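Local structure of glycoside Hydrolase (Bacteroides uniformis, 5TA0) at residues K194-W206 with N237-F249. The protein probably hydrolyses agarose-type galactan chains, acting as an agarose-degrading glycoside hydrolase of a human gut bacterium. Sequence-based numbering, arbitrary orientation. Where two conformers were deposited one is given.
With AAL (3,6-anhydro-alpha-L-galactopyranose), chain C; GAL (beta-D-galactopyranose), chain B; GAL (beta-D-galactopyranose), chain D.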
loop_
_atom_site.group_PDB
_atom_site.type_symbol
_atom_site.label_atom_id
_atom_site.label_comp_id
_atom_site.label_asym_id
_atom_site.label_seq_id
_atom_site.Cartn_x
_atom_site.Cartn_y
_atom_site.Cartn_z
ATOM N N LYS A 194 14.797 5.333 16.859
ATOM C CA LYS A 194 15.290 5.006 15.524
ATOM C C LYS A 194 14.126 4.661 14.595
ATOM O O LYS A 194 13.103 4.121 15.018
ATOM C CB LYS A 194 16.260 3.819 15.562
ATOM C CG LYS A 194 17.537 4.065 16.338
ATOM C CD LYS A 194 18.605 4.718 15.495
ATOM C CE LYS A 194 19.708 5.244 16.419
ATOM N NZ LYS A 194 20.769 6.023 15.746
ATOM N N PRO A 195 14.277 4.982 13.299
ATOM C CA PRO A 195 13.254 4.527 12.343
ATOM C C PRO A 195 13.101 3.029 12.298
ATOM O O PRO A 195 14.083 2.292 12.476
ATOM C CB PRO A 195 13.742 5.081 10.994
ATOM C CG PRO A 195 15.104 5.511 11.189
ATOM C CD PRO A 195 15.414 5.640 12.637
ATOM N N GLY A 196 11.877 2.567 12.050
ATOM C CA GLY A 196 11.669 1.158 11.774
ATOM C C GLY A 196 12.147 0.708 10.412
ATOM O O GLY A 196 12.491 -0.453 10.206
ATOM N N PHE A 197 12.154 1.652 9.443
ATOM C CA PHE A 197 12.445 1.345 8.042
ATOM C C PHE A 197 13.128 2.542 7.413
ATOM O O PHE A 197 12.695 3.677 7.623
ATOM C CB PHE A 197 11.148 1.095 7.267
ATOM C CG PHE A 197 10.319 -0.026 7.803
ATOM C CD1 PHE A 197 10.464 -1.316 7.329
ATOM C CD2 PHE A 197 9.411 0.207 8.833
ATOM C CE1 PHE A 197 9.668 -2.345 7.834
ATOM C CE2 PHE A 197 8.664 -0.836 9.366
ATOM C CZ PHE A 197 8.793 -2.097 8.858
ATOM N N CYS A 198 14.173 2.289 6.636
ATOM C CA CYS A 198 14.860 3.311 5.844
ATOM C C CYS A 198 14.727 3.002 4.372
ATOM O O CYS A 198 15.419 2.143 3.823
ATOM C CB CYS A 198 16.323 3.424 6.259
ATOM S SG CYS A 198 16.561 4.097 7.921
ATOM N N GLU A 199 13.861 3.758 3.714
ATOM C CA GLU A 199 13.827 3.747 2.265
ATOM C C GLU A 199 15.021 4.544 1.773
ATOM O O GLU A 199 15.429 5.509 2.394
ATOM C CB GLU A 199 12.538 4.374 1.738
ATOM C CG GLU A 199 11.227 3.697 2.147
ATOM C CD GLU A 199 10.026 4.492 1.647
ATOM O OE1 GLU A 199 9.898 5.683 2.002
ATOM O OE2 GLU A 199 9.244 3.912 0.830
ATOM N N VAL A 200 15.572 4.136 0.636
ATOM C CA VAL A 200 16.756 4.830 0.109
ATOM C C VAL A 200 16.400 6.220 -0.426
ATOM O O VAL A 200 16.986 7.243 -0.031
ATOM C CB VAL A 200 17.461 3.957 -0.958
ATOM C CG1 VAL A 200 18.535 4.736 -1.715
ATOM C CG2 VAL A 200 18.066 2.716 -0.281
ATOM N N ILE A 201 15.451 6.251 -1.355
ATOM C CA ILE A 201 15.194 7.492 -2.115
ATOM C C ILE A 201 13.791 7.495 -2.689
ATOM O O ILE A 201 13.323 6.485 -3.226
ATOM C CB ILE A 201 16.296 7.695 -3.190
ATOM C CG1 ILE A 201 16.243 9.088 -3.821
ATOM C CG2 ILE A 201 16.262 6.586 -4.235
ATOM C CD1 ILE A 201 17.397 9.359 -4.729
ATOM N N ASN A 202 13.114 8.632 -2.600
ATOM C CA ASN A 202 11.726 8.738 -3.040
ATOM C C ASN A 202 11.566 8.892 -4.559
ATOM O O ASN A 202 12.150 9.805 -5.150
ATOM C CB ASN A 202 11.094 9.952 -2.360
ATOM C CG ASN A 202 9.613 10.056 -2.590
ATOM O OD1 ASN A 202 8.846 9.233 -2.114
ATOM N ND2 ASN A 202 9.184 11.100 -3.317
ATOM N N GLU A 203 10.796 8.000 -5.204
ATOM C CA GLU A 203 10.379 8.146 -6.613
ATOM C C GLU A 203 11.517 8.565 -7.553
ATOM O O GLU A 203 11.435 9.557 -8.287
ATOM C CB GLU A 203 9.201 9.122 -6.685
ATOM C CG GLU A 203 8.002 8.635 -5.878
ATOM C CD GLU A 203 6.727 9.412 -6.069
ATOM O OE1 GLU A 203 6.798 10.558 -6.541
ATOM O OE2 GLU A 203 5.666 8.861 -5.670
ATOM N N PRO A 204 12.598 7.774 -7.570
ATOM C CA PRO A 204 13.782 8.205 -8.295
ATOM C C PRO A 204 13.682 8.198 -9.808
ATOM O O PRO A 204 14.271 9.076 -10.443
ATOM C CB PRO A 204 14.869 7.256 -7.801
ATOM C CG PRO A 204 14.122 5.997 -7.421
ATOM C CD PRO A 204 12.839 6.532 -6.815
ATOM N N LEU A 205 13.006 7.214 -10.388
ATOM C CA LEU A 205 12.868 7.147 -11.842
ATOM C C LEU A 205 11.941 8.193 -12.393
ATOM O O LEU A 205 12.103 8.576 -13.550
ATOM C CB LEU A 205 12.521 5.742 -12.344
ATOM C CG LEU A 205 13.636 4.712 -12.075
ATOM C CD1 LEU A 205 13.232 3.369 -12.663
ATOM C CD2 LEU A 205 15.001 5.133 -12.619
ATOM N N TRP A 206 11.029 8.716 -11.584
ATOM C CA TRP A 206 10.286 9.897 -11.978
ATOM C C TRP A 206 11.265 11.033 -12.312
ATOM O O TRP A 206 11.193 11.631 -13.394
ATOM C CB TRP A 206 9.284 10.324 -10.906
ATOM C CG TRP A 206 8.580 11.595 -11.265
ATOM C CD1 TRP A 206 8.784 12.810 -10.720
ATOM C CD2 TRP A 206 7.604 11.778 -12.304
ATOM N NE1 TRP A 206 7.999 13.755 -11.343
ATOM C CE2 TRP A 206 7.277 13.151 -12.329
ATOM C CE3 TRP A 206 7.012 10.925 -13.243
ATOM C CZ2 TRP A 206 6.345 13.683 -13.247
ATOM C CZ3 TRP A 206 6.073 11.460 -14.146
ATOM C CH2 TRP A 206 5.758 12.815 -14.134
ATOM N N ASN A 237 24.841 1.696 11.176
ATOM C CA ASN A 237 23.631 1.292 11.913
ATOM C C ASN A 237 23.310 -0.153 11.555
ATOM O O ASN A 237 22.457 -0.434 10.711
ATOM C CB ASN A 237 22.438 2.195 11.537
ATOM C CG ASN A 237 22.771 3.646 11.619
ATOM O OD1 ASN A 237 22.719 4.264 12.693
ATOM N ND2 ASN A 237 23.170 4.215 10.481
ATOM N N PRO A 238 24.029 -1.123 12.153
ATOM C CA PRO A 238 23.969 -2.503 11.688
ATOM C C PRO A 238 22.586 -3.164 11.624
ATOM O O PRO A 238 22.351 -3.983 10.748
ATOM C CB PRO A 238 24.889 -3.252 12.685
ATOM C CG PRO A 238 25.811 -2.226 13.208
ATOM C CD PRO A 238 25.067 -0.913 13.185
ATOM N N ASP A 239 21.698 -2.777 12.506
ATOM C CA ASP A 239 20.391 -3.440 12.514
ATOM C C ASP A 239 19.295 -2.774 11.657
ATOM O O ASP A 239 18.165 -3.263 11.640
ATOM C CB ASP A 239 19.943 -3.639 13.958
ATOM C CG ASP A 239 20.902 -4.553 14.736
ATOM O OD1 ASP A 239 21.316 -5.618 14.192
ATOM O OD2 ASP A 239 21.239 -4.185 15.876
ATOM N N MET A 240 19.612 -1.664 11.005
ATOM C CA MET A 240 18.580 -0.915 10.297
ATOM C C MET A 240 18.125 -1.771 9.073
ATOM O O MET A 240 18.915 -2.591 8.542
ATOM C CB MET A 240 19.129 0.467 9.889
ATOM C CG MET A 240 18.105 1.387 9.252
ATOM S SD MET A 240 16.645 1.507 10.282
ATOM C CE MET A 240 17.365 2.347 11.692
ATOM N N LYS A 241 16.837 -1.684 8.719
ATOM C CA LYS A 241 16.223 -2.251 7.515
ATOM C C LYS A 241 16.254 -1.187 6.421
ATOM O O LYS A 241 15.849 -0.037 6.668
ATOM C CB LYS A 241 14.771 -2.658 7.792
ATOM C CG LYS A 241 14.565 -3.807 8.748
ATOM C CD LYS A 241 13.066 -4.013 8.923
ATOM C CE LYS A 241 12.718 -5.087 9.946
ATOM N NZ LYS A 241 11.239 -5.145 10.185
ATOM N N VAL A 242 16.738 -1.575 5.243
ATOM C CA VAL A 242 16.831 -0.673 4.081
ATOM C C VAL A 242 16.020 -1.259 2.925
ATOM O O VAL A 242 16.028 -2.480 2.707
ATOM C CB VAL A 242 18.301 -0.465 3.685
ATOM C CG1 VAL A 242 18.434 0.472 2.482
ATOM C CG2 VAL A 242 19.085 0.087 4.876
ATOM N N GLY A 243 15.346 -0.388 2.166
ATOM C CA GLY A 243 14.524 -0.842 1.064
ATOM C C GLY A 243 14.480 0.129 -0.111
ATOM O O GLY A 243 14.934 1.262 -0.041
ATOM N N GLY A 244 13.872 -0.366 -1.194
ATOM C CA GLY A 244 13.759 0.408 -2.432
ATOM C C GLY A 244 12.827 -0.272 -3.414
ATOM O O GLY A 244 12.293 -1.343 -3.113
ATOM N N TYR A 245 12.606 0.315 -4.587
ATOM C CA TYR A 245 13.169 1.597 -5.007
ATOM C C TYR A 245 12.198 2.758 -4.885
ATOM O O TYR A 245 12.503 3.844 -5.340
ATOM C CB TYR A 245 13.837 1.530 -6.381
ATOM C CG TYR A 245 12.970 1.393 -7.624
ATOM C CD1 TYR A 245 12.414 2.505 -8.255
ATOM C CD2 TYR A 245 12.781 0.152 -8.228
ATOM C CE1 TYR A 245 11.690 2.363 -9.441
ATOM C CE2 TYR A 245 12.056 0.020 -9.393
ATOM C CZ TYR A 245 11.529 1.126 -10.005
ATOM O OH TYR A 245 10.833 0.969 -11.178
ATOM N N CYS A 246 11.050 2.531 -4.223
ATOM C CA CYS A 246 10.068 3.567 -3.883
ATOM C C CYS A 246 9.454 4.145 -5.148
ATOM O O CYS A 246 9.483 5.346 -5.399
ATOM C CB CYS A 246 10.692 4.614 -2.964
ATOM S SG CYS A 246 9.536 5.692 -2.149
ATOM N N THR A 247 8.921 3.242 -5.955
ATOM C CA THR A 247 8.482 3.533 -7.323
ATOM C C THR A 247 7.260 4.442 -7.390
ATOM O O THR A 247 6.228 4.135 -6.819
ATOM C CB THR A 247 8.142 2.187 -7.985
ATOM O OG1 THR A 247 9.226 1.271 -7.721
ATOM C CG2 THR A 247 7.880 2.338 -9.482
ATOM N N ALA A 248 7.337 5.513 -8.162
ATOM C CA ALA A 248 6.213 6.432 -8.353
ATOM C C ALA A 248 5.031 5.794 -9.054
ATOM O O ALA A 248 3.881 5.991 -8.614
ATOM C CB ALA A 248 6.653 7.679 -9.122
ATOM N N PHE A 249 5.320 5.043 -10.126
ATOM C CA PHE A 249 4.295 4.517 -11.036
ATOM C C PHE A 249 4.739 3.161 -11.553
ATOM O O PHE A 249 5.351 3.066 -12.604
ATOM C CB PHE A 249 4.055 5.493 -12.216
ATOM C CG PHE A 249 3.581 6.840 -11.778
ATOM C CD1 PHE A 249 2.331 6.996 -11.210
ATOM C CD2 PHE A 249 4.436 7.956 -11.830
ATOM C CE1 PHE A 249 1.908 8.240 -10.739
ATOM C CE2 PHE A 249 4.001 9.196 -11.365
ATOM C CZ PHE A 249 2.738 9.336 -10.812
HETATM C C1 AAL C . 3.344 13.763 -10.717
HETATM C C2 AAL C . 3.555 14.958 -9.787
HETATM C C3 AAL C . 4.478 14.530 -8.674
HETATM C C4 AAL C . 3.890 13.390 -7.891
HETATM C C5 AAL C . 4.085 12.295 -8.901
HETATM C C6 AAL C . 5.516 12.521 -9.325
HETATM O O2 AAL C . 2.310 15.404 -9.233
HETATM O O3 AAL C . 5.665 13.957 -9.256
HETATM O O4 AAL C . 4.717 13.137 -6.778
HETATM O O5 AAL C . 3.173 12.544 -9.974
HETATM C C1 GAL B . 1.120 13.952 -15.079
HETATM C C2 GAL B . 1.258 14.434 -13.651
HETATM C C3 GAL B . 2.282 13.608 -12.879
HETATM C C4 GAL B . 2.010 12.120 -13.046
HETATM C C5 GAL B . 1.926 11.780 -14.529
HETATM C C6 GAL B . 1.724 10.296 -14.757
HETATM O O1 GAL B . 0.068 14.644 -15.778
HETATM O O2 GAL B . 1.687 15.794 -13.613
HETATM O O3 GAL B . 2.196 14.048 -11.520
HETATM O O4 GAL B . 0.774 11.751 -12.416
HETATM O O5 GAL B . 0.846 12.542 -15.088
HETATM O O6 GAL B . 1.688 10.017 -16.158
HETATM C C1 GAL D . 4.043 13.298 -5.528
HETATM C C2 GAL D . 5.139 13.039 -4.506
HETATM C C3 GAL D . 4.837 13.573 -3.117
HETATM C C4 GAL D . 4.042 14.874 -3.133
HETATM C C5 GAL D . 2.902 14.850 -4.113
HETATM C C6 GAL D . 2.084 16.152 -4.201
HETATM O O2 GAL D . 5.347 11.640 -4.379
HETATM O O3 GAL D . 6.143 13.801 -2.565
HETATM O O4 GAL D . 4.949 15.938 -3.476
HETATM O O5 GAL D . 3.493 14.612 -5.390
HETATM O O6 GAL D . 1.415 16.488 -2.972
HETATM O O HOH W 1 21.331 3.283 14.770
HETATM O O HOH W 2 11.367 -2.599 11.570
HETATM O O HOH W 3 14.982 -1.538 11.133
HETATM O O HOH W 4 3.591 8.807 -7.521
#
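Gly-196 O accepts hydrogen bonds from two waters, each of which accepts one from Lys-241: the water 2.8 Å from Gly-196 O from the ammonium NZ, the other from the backbone N. The extended Lys-241 side chain reaches the first water by running alongside the Phe-197 ring, with CD 3.9 Å from CE1 of Phe-197. Beyond this wet end the chains pair directly. Cys-198 N donates to Lys-241 O, Gly-243 N to Cys-198 O, and Val-200 N to Gly-243 O at 3.0 Å. Strands 197-199 and 242-247 are thus parallel neighbours, the fourth and fifth of an eight-stranded (alpha/beta) barrel, linked by a beta-alpha-beta crossover whose helix 219-236 packs on Val-200, Pro-204 and Tyr-245. Glu-199 projects from the sheet face opposite to Cys-198 and Val-242, its carboxylate bound by Arg-83, Thr-279 and Ser-324. After a cis peptide before Tyr-245, contact resumes with Glu-203 N bonded to Cys-246 O at 3.0 Å. Leu-205 CD1 packs 3.7 Å from Tyr-245 CE1. The Glu-203 side chain passes over Ala-248 CB; its OE1 lies 2.8 Å from O2 of the chain D galactose, and OE2 is hydrogen-bonded to ND1 of His-281. Asn-202 and Glu-203, following the fourth strand, form the Asn-Glu pair seen there in clan GH-A hydrolases, consistent with an acid/base role for Glu-203. With CG anti to the backbone N (chi1 176°), Trp-206 lays one indole face against C6 of the anhydrogalactose, while Phe-249 directs its edge at the indole in an offset edge-to-face pair, planes at 69°, and its own face meets C6 of the chain B galactose.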